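Local coordinates for reducing end xylose-releasing exo-oligoxylanase (PDB 5YXT), which probably hydrolyses xylo-oligosaccharides from the reducing end to release xylose, acting as a family 8 glycoside hydrolase, at residues 156-161 with 208-213; 90-95 with 148-153; 136-141 with 373-378; 66-71 with 123-128. One frame throughout, in Å; residues are numbered along the deposited sequence.

Contact 1: 156-161 with 208-213; sequences ARDLLR and WAYPED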
# COMPACT_ATOMS: atom_id res chain seq x y z
N ALA C 156 13.49 -35.03 26.45
CA ALA C 156 12.70 -33.81 26.31
C ALA C 156 11.77 -33.61 27.50
O ALA C 156 11.69 -32.51 28.07
CB ALA C 156 11.90 -33.86 25.01
N ARG C 157 11.04 -34.66 27.89
CA ARG C 157 10.13 -34.55 29.02
C ARG C 157 10.88 -34.31 30.32
O ARG C 157 10.43 -33.53 31.17
CB ARG C 157 9.25 -35.80 29.11
CG ARG C 157 8.21 -35.89 27.96
CD ARG C 157 7.27 -37.09 28.12
NE ARG C 157 8.02 -38.34 28.04
CZ ARG C 157 8.23 -39.02 26.91
NH1 ARG C 157 7.75 -38.58 25.76
NH2 ARG C 157 8.94 -40.14 26.95
N ASP C 158 12.04 -34.96 30.50
CA ASP C 158 12.84 -34.70 31.70
C ASP C 158 13.33 -33.26 31.72
O ASP C 158 13.31 -32.60 32.77
CB ASP C 158 14.03 -35.67 31.77
CG ASP C 158 13.61 -37.09 32.06
OD1 ASP C 158 12.43 -37.31 32.41
OD2 ASP C 158 14.46 -37.99 31.93
N LEU C 159 13.79 -32.76 30.57
CA LEU C 159 14.21 -31.37 30.50
C LEU C 159 13.06 -30.43 30.86
O LEU C 159 13.22 -29.51 31.68
CB LEU C 159 14.74 -31.07 29.10
CG LEU C 159 15.49 -29.76 28.89
CD1 LEU C 159 14.54 -28.63 28.53
CD2 LEU C 159 16.22 -29.43 30.16
N LEU C 160 11.89 -30.64 30.26
CA LEU C 160 10.75 -29.76 30.50
C LEU C 160 10.31 -29.81 31.95
O LEU C 160 9.82 -28.81 32.48
CB LEU C 160 9.59 -30.16 29.60
CG LEU C 160 9.83 -29.86 28.12
CD1 LEU C 160 8.69 -30.43 27.32
CD2 LEU C 160 9.97 -28.35 27.90
N ARG C 161 10.46 -30.97 32.60
CA ARG C 161 10.13 -31.08 34.02
C ARG C 161 11.06 -30.21 34.86
O ARG C 161 10.60 -29.48 35.75
CB ARG C 161 10.20 -32.55 34.45
CG ARG C 161 10.06 -32.70 35.93
CD ARG C 161 9.64 -34.11 36.25
NE ARG C 161 8.76 -33.92 37.51
CZ ARG C 161 7.59 -33.21 37.56
NH1 ARG C 161 6.91 -33.04 38.67
NH2 ARG C 161 7.04 -32.66 36.50
N TRP C 208 2.54 -32.90 25.06
CA TRP C 208 3.56 -33.94 25.08
C TRP C 208 4.49 -33.91 26.28
O TRP C 208 5.33 -34.82 26.41
CB TRP C 208 4.42 -33.87 23.81
CG TRP C 208 3.64 -33.99 22.55
CD1 TRP C 208 2.51 -34.72 22.34
CD2 TRP C 208 3.94 -33.36 21.30
NE1 TRP C 208 2.08 -34.58 21.05
CE2 TRP C 208 2.94 -33.75 20.38
CE3 TRP C 208 4.96 -32.50 20.87
CZ2 TRP C 208 2.93 -33.32 19.06
CZ3 TRP C 208 4.95 -32.07 19.55
CH2 TRP C 208 3.94 -32.48 18.67
N ALA C 209 4.39 -32.92 27.16
CA ALA C 209 5.15 -32.98 28.40
C ALA C 209 4.59 -34.08 29.30
O ALA C 209 3.58 -34.71 28.99
CB ALA C 209 5.12 -31.62 29.11
N TYR C 210 5.25 -34.30 30.44
CA TYR C 210 4.66 -35.16 31.46
C TYR C 210 3.26 -34.65 31.79
O TYR C 210 3.05 -33.44 31.89
CB TYR C 210 5.53 -35.16 32.72
CG TYR C 210 6.76 -36.01 32.59
CD1 TYR C 210 6.68 -37.32 32.14
CD2 TYR C 210 8.01 -35.50 32.89
CE1 TYR C 210 7.80 -38.10 32.01
CE2 TYR C 210 9.15 -36.28 32.76
CZ TYR C 210 9.04 -37.57 32.32
OH TYR C 210 10.16 -38.35 32.18
N PRO C 211 2.28 -35.55 31.95
CA PRO C 211 0.87 -35.12 32.04
C PRO C 211 0.60 -34.05 33.08
O PRO C 211 -0.21 -33.15 32.82
CB PRO C 211 0.14 -36.43 32.37
CG PRO C 211 0.98 -37.48 31.70
CD PRO C 211 2.40 -37.02 31.89
N GLU C 212 1.27 -34.10 34.24
CA GLU C 212 0.96 -33.16 35.31
C GLU C 212 1.30 -31.71 34.94
O GLU C 212 0.72 -30.79 35.53
CB GLU C 212 1.71 -33.55 36.59
CG GLU C 212 3.23 -33.40 36.50
CD GLU C 212 3.90 -34.60 35.84
OE1 GLU C 212 3.19 -35.52 35.36
OE2 GLU C 212 5.15 -34.63 35.79
N ASP C 213 2.21 -31.50 34.00
CA ASP C 213 2.62 -30.15 33.64
C ASP C 213 1.85 -29.57 32.45
O ASP C 213 2.05 -28.39 32.12
CB ASP C 213 4.12 -30.14 33.31
CG ASP C 213 4.97 -30.47 34.52
OD1 ASP C 213 4.46 -30.35 35.65
OD2 ASP C 213 6.15 -30.85 34.34
O HOH W 1 7.72 -32.68 30.94
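The ring of Tyr210 carries Arg157 CB over one face, while Asp158 OD1 and Arg161 CB lie in plane at its edge. This CH-pi contact puts Arg157 CB 3.7 Å from the centroid of the Tyr210 ring, offset toward the rim. The Arg157 chain crosses the tyrosine at about a right angle and brings a guanidinium edge near Tyr210 CE1, the two planes 67° apart. At the far end of the ring, Tyr210 OH donates a short bond of 2.5 Å to Asp158 OD1, which it meets nearly along the C-O axis. The second flat group, the guanidinium of Arg161, has Glu212 OE2 over one face. NH2 of Arg161 is 2.8 Å from Glu212 OE2, but the oxygen stands well out of plane, so charge alone draws them together. Asp213 OD2 comes to the edge instead, 3.0 Å from Arg161 NH2, guanidinium and carboxylate planes only 15° apart; OD1 of the same aspartate is bonded to His165. Between the two backbones, water 1 donates to Arg157 O at 2.8 Å and accepts from Tyr210 N at 3.0 Å. Leu160 CD1 meets Ala209 CB on the buried side. One guanidinium between two carboxylates would probably lessen their mutual repulsion, while the phenol-carboxylate bond fixes where the ring end lies on helix 152-165.

Contact 2: 90-95 with 148-153; sequences IWKWTV and APFNYG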
# COMPACT_ATOMS: atom_id res chain seq x y z
N ILE C 90 25.15 -33.33 17.04
CA ILE C 90 24.99 -32.11 17.84
C ILE C 90 24.53 -32.46 19.25
O ILE C 90 25.09 -32.00 20.25
CB ILE C 90 24.02 -31.14 17.16
CG1 ILE C 90 24.53 -30.74 15.76
CG2 ILE C 90 23.80 -29.90 18.03
CD1 ILE C 90 23.57 -29.77 14.99
N TRP C 91 23.50 -33.30 19.34
CA TRP C 91 22.97 -33.67 20.65
C TRP C 91 24.01 -34.39 21.49
O TRP C 91 24.07 -34.19 22.70
CB TRP C 91 21.72 -34.53 20.47
CG TRP C 91 21.09 -34.96 21.77
CD1 TRP C 91 20.82 -36.24 22.16
CD2 TRP C 91 20.65 -34.11 22.85
NE1 TRP C 91 20.24 -36.25 23.41
CE2 TRP C 91 20.13 -34.96 23.85
CE3 TRP C 91 20.65 -32.73 23.06
CZ2 TRP C 91 19.62 -34.46 25.06
CZ3 TRP C 91 20.14 -32.23 24.26
CH2 TRP C 91 19.63 -33.11 25.25
N LYS C 92 24.88 -35.19 20.85
CA LYS C 92 25.91 -35.89 21.60
C LYS C 92 26.92 -34.93 22.20
O LYS C 92 27.27 -35.03 23.38
CB LYS C 92 26.62 -36.92 20.70
CG LYS C 92 27.58 -37.86 21.46
CD LYS C 92 27.04 -38.24 22.83
CE LYS C 92 27.52 -39.62 23.28
NZ LYS C 92 27.15 -39.89 24.71
N TRP C 93 27.42 -33.98 21.39
CA TRP C 93 28.30 -32.95 21.92
C TRP C 93 27.65 -32.21 23.08
O TRP C 93 28.29 -31.91 24.09
CB TRP C 93 28.66 -31.96 20.80
CG TRP C 93 29.94 -31.20 20.95
CD1 TRP C 93 31.14 -31.49 20.35
CD2 TRP C 93 30.16 -30.01 21.71
NE1 TRP C 93 32.08 -30.55 20.71
CE2 TRP C 93 31.50 -29.63 21.54
CE3 TRP C 93 29.34 -29.22 22.54
CZ2 TRP C 93 32.05 -28.51 22.15
CZ3 TRP C 93 29.88 -28.11 23.14
CH2 TRP C 93 31.22 -27.76 22.94
N THR C 94 26.35 -31.92 22.93
CA THR C 94 25.62 -31.14 23.92
C THR C 94 25.58 -31.86 25.26
O THR C 94 25.89 -31.27 26.30
CB THR C 94 24.21 -30.85 23.40
OG1 THR C 94 24.32 -30.04 22.21
CG2 THR C 94 23.39 -30.10 24.44
N VAL C 95 25.22 -33.14 25.25
CA VAL C 95 25.13 -33.88 26.51
C VAL C 95 26.51 -34.06 27.14
O VAL C 95 26.67 -34.00 28.36
CB VAL C 95 24.43 -35.22 26.27
CG1 VAL C 95 24.42 -36.06 27.56
CG2 VAL C 95 23.00 -34.98 25.76
N ALA C 148 19.77 -44.24 25.39
CA ALA C 148 20.29 -43.02 26.01
C ALA C 148 21.72 -42.76 25.54
O ALA C 148 22.50 -43.71 25.35
CB ALA C 148 20.26 -43.14 27.53
N PRO C 149 22.11 -41.50 25.31
CA PRO C 149 21.24 -40.32 25.52
C PRO C 149 20.34 -39.98 24.33
O PRO C 149 19.77 -38.88 24.29
CB PRO C 149 22.24 -39.20 25.76
CG PRO C 149 23.45 -39.60 24.94
CD PRO C 149 23.49 -41.12 24.96
N PHE C 150 20.19 -40.89 23.38
CA PHE C 150 19.32 -40.65 22.23
C PHE C 150 17.91 -41.17 22.45
O PHE C 150 17.21 -41.49 21.48
CB PHE C 150 19.93 -41.26 20.97
CG PHE C 150 21.37 -40.87 20.74
CD1 PHE C 150 21.71 -39.54 20.50
CD2 PHE C 150 22.38 -41.82 20.79
CE1 PHE C 150 23.03 -39.18 20.29
CE2 PHE C 150 23.70 -41.46 20.59
CZ PHE C 150 24.03 -40.14 20.34
N ASN C 151 17.48 -41.26 23.71
CA ASN C 151 16.09 -41.56 24.05
C ASN C 151 15.33 -40.23 24.06
O ASN C 151 14.97 -39.69 25.10
CB ASN C 151 16.01 -42.30 25.38
CG ASN C 151 16.79 -41.62 26.51
OD1 ASN C 151 17.78 -40.91 26.28
ND2 ASN C 151 16.34 -41.84 27.75
N TYR C 152 15.08 -39.72 22.84
CA TYR C 152 14.77 -38.31 22.63
C TYR C 152 13.59 -37.83 23.46
O TYR C 152 13.66 -36.80 24.13
CB TYR C 152 14.48 -38.04 21.15
CG TYR C 152 15.51 -38.51 20.14
CD1 TYR C 152 16.81 -38.02 20.16
CD2 TYR C 152 15.17 -39.43 19.15
CE1 TYR C 152 17.75 -38.44 19.23
CE2 TYR C 152 16.09 -39.85 18.20
CZ TYR C 152 17.38 -39.36 18.25
OH TYR C 152 18.32 -39.77 17.31
N GLY C 153 12.45 -38.54 23.39
CA GLY C 153 11.26 -38.10 24.09
C GLY C 153 11.44 -38.07 25.60
O GLY C 153 10.90 -37.19 26.28
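Trp91 and Lys92 face Phe150 and Pro149 across a wide backbone gap, the CA atoms of Trp91 and Phe150 lying 8.0 Å apart and those of Lys92 and Pro149 7.5 Å apart, so side chains must span it. Trp91 does this with CG anti to its backbone N (chi1 -180°), which carries CG closer to the loop. NE1 of Trp91 donates to Pro149 O at 2.8 Å, with an N-H...O angle of 158°. The acceptor lies in the indole plane, whereas the donor stands above the plane of the carbonyl, 40° out of it. Beside this bond, Trp91 CD1 packs on Phe150 CD1 at 3.8 Å, the two side chains running past one another in opposing senses. Lys92 CB sits at the edge of the same phenyl, 4.1 Å from Phe150 CZ. Further out, the lysine chain bends at chi2 and crosses the proline at about a right angle, bringing Lys92 NZ to 3.7 Å from Pro149 CG. Val95 works on two partners: CG1 touches Pro149 CB, and CG2 lies over one face of the Trp91 indole, toward the rim. A cis peptide precedes Pro149 in this loop, which leads into helix 152-165. Behind the contact, Trp91 packs on Met75 of helix 68-80 and Leu136 of helix 126-143, while Lys92 rests on Met55 in strand 55-60.

Contact 3: 136-141 with 373-378; sequences LLFASH and YRIWMP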
# COMPACT_ATOMS: atom_id res chain seq x y z
N LEU C 136 13.83 -32.37 20.28
CA LEU C 136 13.89 -33.75 20.76
C LEU C 136 12.54 -34.45 20.63
O LEU C 136 12.48 -35.64 20.28
CB LEU C 136 14.37 -33.77 22.21
CG LEU C 136 15.87 -33.51 22.42
CD1 LEU C 136 16.16 -33.08 23.85
CD2 LEU C 136 16.72 -34.73 22.00
N LEU C 137 11.44 -33.75 20.95
CA LEU C 137 10.12 -34.34 20.78
C LEU C 137 9.84 -34.63 19.31
O LEU C 137 9.33 -35.71 18.97
CB LEU C 137 9.05 -33.42 21.36
CG LEU C 137 8.98 -33.40 22.90
CD1 LEU C 137 8.21 -32.19 23.38
CD2 LEU C 137 8.34 -34.69 23.41
N PHE C 138 10.17 -33.68 18.43
CA PHE C 138 10.08 -33.92 17.00
C PHE C 138 10.97 -35.08 16.57
O PHE C 138 10.58 -35.88 15.72
CB PHE C 138 10.48 -32.66 16.21
CG PHE C 138 9.44 -31.56 16.22
CD1 PHE C 138 8.13 -31.81 16.62
CD2 PHE C 138 9.77 -30.27 15.82
CE1 PHE C 138 7.17 -30.78 16.64
CE2 PHE C 138 8.83 -29.25 15.83
CZ PHE C 138 7.51 -29.52 16.25
N ALA C 139 12.18 -35.17 17.13
CA ALA C 139 13.05 -36.28 16.77
C ALA C 139 12.45 -37.60 17.22
O ALA C 139 12.50 -38.60 16.49
CB ALA C 139 14.45 -36.08 17.37
N SER C 140 11.88 -37.62 18.42
CA SER C 140 11.20 -38.82 18.90
C SER C 140 10.06 -39.21 17.96
O SER C 140 9.83 -40.39 17.70
CB SER C 140 10.68 -38.58 20.32
OG SER C 140 9.98 -39.70 20.82
N HIS C 141 9.35 -38.22 17.42
CA HIS C 141 8.19 -38.51 16.57
C HIS C 141 8.59 -38.90 15.15
O HIS C 141 7.98 -39.81 14.57
CB HIS C 141 7.24 -37.32 16.56
CG HIS C 141 6.69 -36.97 17.90
ND1 HIS C 141 6.05 -35.78 18.17
CD2 HIS C 141 6.69 -37.67 19.07
CE1 HIS C 141 5.68 -35.76 19.43
NE2 HIS C 141 6.06 -36.89 20.00
N TYR C 373 8.79 -26.07 7.82
CA TYR C 373 8.98 -25.92 9.26
C TYR C 373 7.68 -26.41 9.89
O TYR C 373 6.72 -25.64 10.05
CB TYR C 373 9.30 -24.45 9.59
CG TYR C 373 9.96 -24.20 10.93
CD1 TYR C 373 9.90 -25.12 11.97
CD2 TYR C 373 10.66 -23.01 11.16
CE1 TYR C 373 10.49 -24.87 13.19
CE2 TYR C 373 11.27 -22.75 12.37
CZ TYR C 373 11.17 -23.68 13.39
OH TYR C 373 11.78 -23.40 14.60
N ARG C 374 7.63 -27.69 10.22
CA ARG C 374 6.39 -28.40 10.51
C ARG C 374 6.34 -28.93 11.93
O ARG C 374 7.36 -29.07 12.62
CB ARG C 374 6.20 -29.57 9.56
CG ARG C 374 6.28 -29.15 8.12
CD ARG C 374 5.83 -30.26 7.21
NE ARG C 374 5.87 -29.83 5.83
CZ ARG C 374 5.07 -30.33 4.89
NH1 ARG C 374 4.18 -31.27 5.20
NH2 ARG C 374 5.17 -29.88 3.64
N ILE C 375 5.11 -29.25 12.35
CA ILE C 375 4.84 -29.94 13.60
C ILE C 375 4.87 -31.43 13.30
O ILE C 375 4.03 -31.94 12.54
CB ILE C 375 3.49 -29.53 14.20
CG1 ILE C 375 3.48 -28.04 14.52
CG2 ILE C 375 3.20 -30.36 15.44
CD1 ILE C 375 2.09 -27.45 14.76
N TRP C 376 5.84 -32.12 13.87
CA TRP C 376 6.02 -33.55 13.62
C TRP C 376 5.24 -34.30 14.69
O TRP C 376 5.60 -34.26 15.87
CB TRP C 376 7.50 -33.89 13.60
CG TRP C 376 8.09 -33.26 12.41
CD1 TRP C 376 8.86 -32.13 12.38
CD2 TRP C 376 7.88 -33.65 11.06
NE1 TRP C 376 9.18 -31.82 11.07
CE2 TRP C 376 8.59 -32.74 10.25
CE3 TRP C 376 7.19 -34.70 10.45
CZ2 TRP C 376 8.61 -32.84 8.85
CZ3 TRP C 376 7.22 -34.80 9.07
CH2 TRP C 376 7.93 -33.88 8.28
N MET C 377 4.13 -34.99 14.26
CA MET C 377 3.18 -35.59 15.18
C MET C 377 3.61 -37.00 15.57
O MET C 377 4.31 -37.68 14.81
CB MET C 377 1.79 -35.63 14.55
CG MET C 377 1.21 -34.27 14.24
SD MET C 377 0.84 -33.36 15.76
CE MET C 377 -0.58 -34.29 16.37
N PRO C 378 3.20 -37.46 16.75
CA PRO C 378 3.52 -38.83 17.16
C PRO C 378 2.96 -39.85 16.18
O PRO C 378 1.90 -39.64 15.58
CB PRO C 378 2.87 -38.97 18.54
CG PRO C 378 2.59 -37.58 19.00
CD PRO C 378 2.42 -36.73 17.77
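Phe138 and His141, one helical turn apart, both hold CG anti to the carbonyl carbon (chi1 -62° in His141), and Trp376 adopts the same disposition from the opposing segment. This brings both CG atoms near 373-378; Phe138 then presents a ring face to the indole and His141 a ring edge to the backbone. The Phe138-Trp376 pair is T-shaped: the five-membered ring of Trp376 comes edge-on over the Phe138 face, centroids 5.3 Å apart and planes at 83°. Trp376 CD1 leads this approach, offset toward the phenyl rim, and Trp376 CB packs on Phe138 CD1 at 3.7 Å. The same side of the phenyl also lies against the chain, with CE1 of Phe138 3.4 Å from Trp376 N and 4.2 Å from Ile375 CG2. His141 ND1 donates to Trp376 O at 2.8 Å, the N-H...O angle being 158° and the oxygen close to the imidazole plane. Pro378 closes one face of that ring through a CH-pi contact, its CG 3.8 Å from the His141 centroid. Over the opposite face sits Leu137 O, above the ring centre, so the imidazole is sandwiched while its edge is bonded. An alanine in place of His141 would probably leave Trp376 O without its imidazole donor and Pro378 without the face it rests on, letting the end of 373-378 move more freely. Around the contact, Gln80 of helix 68-80 binds both Arg374 O and Trp376 NE1. Trp208, ending helix 199-208, meets His141 edge-to-face, and Leu204 of that helix packs on Phe138 and Ile375.

Contact 4: 66-71 with 123-128; sequences VRTEGM and GPAPDG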
# COMPACT_ATOMS: atom_id res chain seq x y z
N VAL C 66 30.81 -22.17 21.45
CA VAL C 66 29.69 -23.06 21.14
C VAL C 66 28.58 -22.74 22.13
O VAL C 66 28.78 -22.79 23.35
CB VAL C 66 30.08 -24.54 21.20
CG1 VAL C 66 28.85 -25.39 20.92
CG2 VAL C 66 31.18 -24.85 20.19
N ARG C 67 27.41 -22.43 21.60
CA ARG C 67 26.35 -21.88 22.42
C ARG C 67 25.10 -22.75 22.32
O ARG C 67 24.82 -23.35 21.27
CB ARG C 67 26.16 -20.42 21.98
CG ARG C 67 24.79 -19.96 22.13
CD ARG C 67 24.49 -19.77 23.64
NE ARG C 67 23.10 -19.55 23.97
CZ ARG C 67 22.53 -18.36 23.95
NH1 ARG C 67 23.23 -17.33 23.60
NH2 ARG C 67 21.23 -18.23 24.27
N THR C 68 24.35 -22.87 23.43
CA THR C 68 23.19 -23.74 23.38
C THR C 68 22.13 -23.21 22.42
O THR C 68 21.35 -23.99 21.88
CB THR C 68 22.58 -23.97 24.77
OG1 THR C 68 22.28 -22.70 25.39
CG2 THR C 68 23.51 -24.86 25.66
N GLU C 69 22.06 -21.89 22.22
CA GLU C 69 21.20 -21.32 21.18
C GLU C 69 21.47 -21.99 19.84
O GLU C 69 20.57 -22.59 19.25
CB GLU C 69 21.39 -19.82 21.05
CG GLU C 69 20.12 -19.00 21.17
CD GLU C 69 20.37 -17.48 21.06
OE1 GLU C 69 20.94 -17.00 20.04
OE2 GLU C 69 20.04 -16.76 22.03
N GLY C 70 22.72 -21.89 19.38
CA GLY C 70 23.07 -22.47 18.09
C GLY C 70 22.94 -23.98 18.06
O GLY C 70 22.48 -24.55 17.07
N MET C 71 23.35 -24.66 19.13
CA MET C 71 23.22 -26.11 19.16
C MET C 71 21.76 -26.52 19.04
O MET C 71 21.41 -27.44 18.28
CB MET C 71 23.81 -26.67 20.45
CG MET C 71 25.32 -26.52 20.55
SD MET C 71 26.19 -27.32 19.20
CE MET C 71 26.95 -28.72 20.02
N GLY C 123 25.68 -21.24 33.79
CA GLY C 123 24.27 -20.96 33.74
C GLY C 123 23.70 -21.20 32.35
O GLY C 123 24.43 -21.25 31.36
N PRO C 124 22.38 -21.37 32.27
CA PRO C 124 21.76 -21.74 30.99
C PRO C 124 21.17 -20.56 30.25
O PRO C 124 21.14 -19.44 30.77
CB PRO C 124 20.67 -22.72 31.42
CG PRO C 124 20.21 -22.14 32.75
CD PRO C 124 21.41 -21.42 33.37
N ALA C 125 20.69 -20.81 29.04
CA ALA C 125 19.89 -19.83 28.31
C ALA C 125 18.56 -20.49 28.00
O ALA C 125 18.52 -21.50 27.27
CB ALA C 125 20.59 -19.38 27.03
N PRO C 126 17.45 -19.98 28.54
CA PRO C 126 16.17 -20.69 28.39
C PRO C 126 15.72 -20.85 26.95
O PRO C 126 14.98 -21.79 26.67
CB PRO C 126 15.19 -19.81 29.18
CG PRO C 126 16.05 -19.17 30.22
CD PRO C 126 17.37 -18.91 29.55
N ASP C 127 16.15 -19.98 26.03
CA ASP C 127 15.72 -20.16 24.65
C ASP C 127 16.35 -21.41 24.04
O ASP C 127 15.72 -22.07 23.21
CB ASP C 127 16.04 -18.92 23.81
CG ASP C 127 17.48 -18.46 23.95
OD1 ASP C 127 18.13 -18.70 24.98
OD2 ASP C 127 17.96 -17.82 22.99
N GLY C 128 17.56 -21.77 24.46
CA GLY C 128 18.13 -23.03 24.03
C GLY C 128 17.37 -24.22 24.58
O GLY C 128 17.10 -25.18 23.86
O HOH W 2 21.28 -23.22 28.06
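Arg67, Glu69 and Asp127 form a buried salt-bridge network where helices 68-80 and 126-143 begin side by side. The backbones come close here, with CA of Glu69 4.5 Å from CA of Gly128. The Arg67 guanidinium is shared through NH2, which is 3.2 Å from Asp127 OD1 and 2.9 Å from Glu69 OE2. Asp127 OD1 lies at the guanidinium edge, although the carboxylate plane is turned 64° from it, and Glu69 CB covers one guanidinium face. The same Glu69 OE2 also lies 2.5 Å from Asp127 OD2, the second oxygen of the aspartate. Arg264 adds a long, weak ion pair to each acid. An alanine in place of Asp127 would probably cost Arg67 NH2 one of its two carboxylate partners, leaving the guanidinium freer to turn and Glu69 OE2 without its close neighbour. To one side, Ala125 CB lies close to Arg67 NH2, and water 2 connects Thr68 OG1 at 2.9 Å with Ala125 N at 2.7 Å. Helix starts set side by side fit the (alpha/alpha)6 barrel of family 8, where the N-terminal ends of the inner helices probably line the substrate cleft.

Overall arrangement
The four contacts share a few helices, and several of them touch. Contacts 1 and 2 use successive parts of helix 152-165, their centres 16 Å apart, while the centres of contacts 3 and 4, both on helix 126-143, are 20 Å apart and the two do not touch. Contact 3 joins its neighbours: Trp208 of contact 1 packs on His141 and Pro378, and Tyr152 and Trp91 of contact 2 pack on Leu136, each pair of centres 15 Å apart. Contacts 2 and 4 also touch, through Trp93 and Met71. Contact 4 lies deepest, about 11 Å from the chain's centre against about 20 Å for contact 1, and is probably the one nearest the substrate cleft.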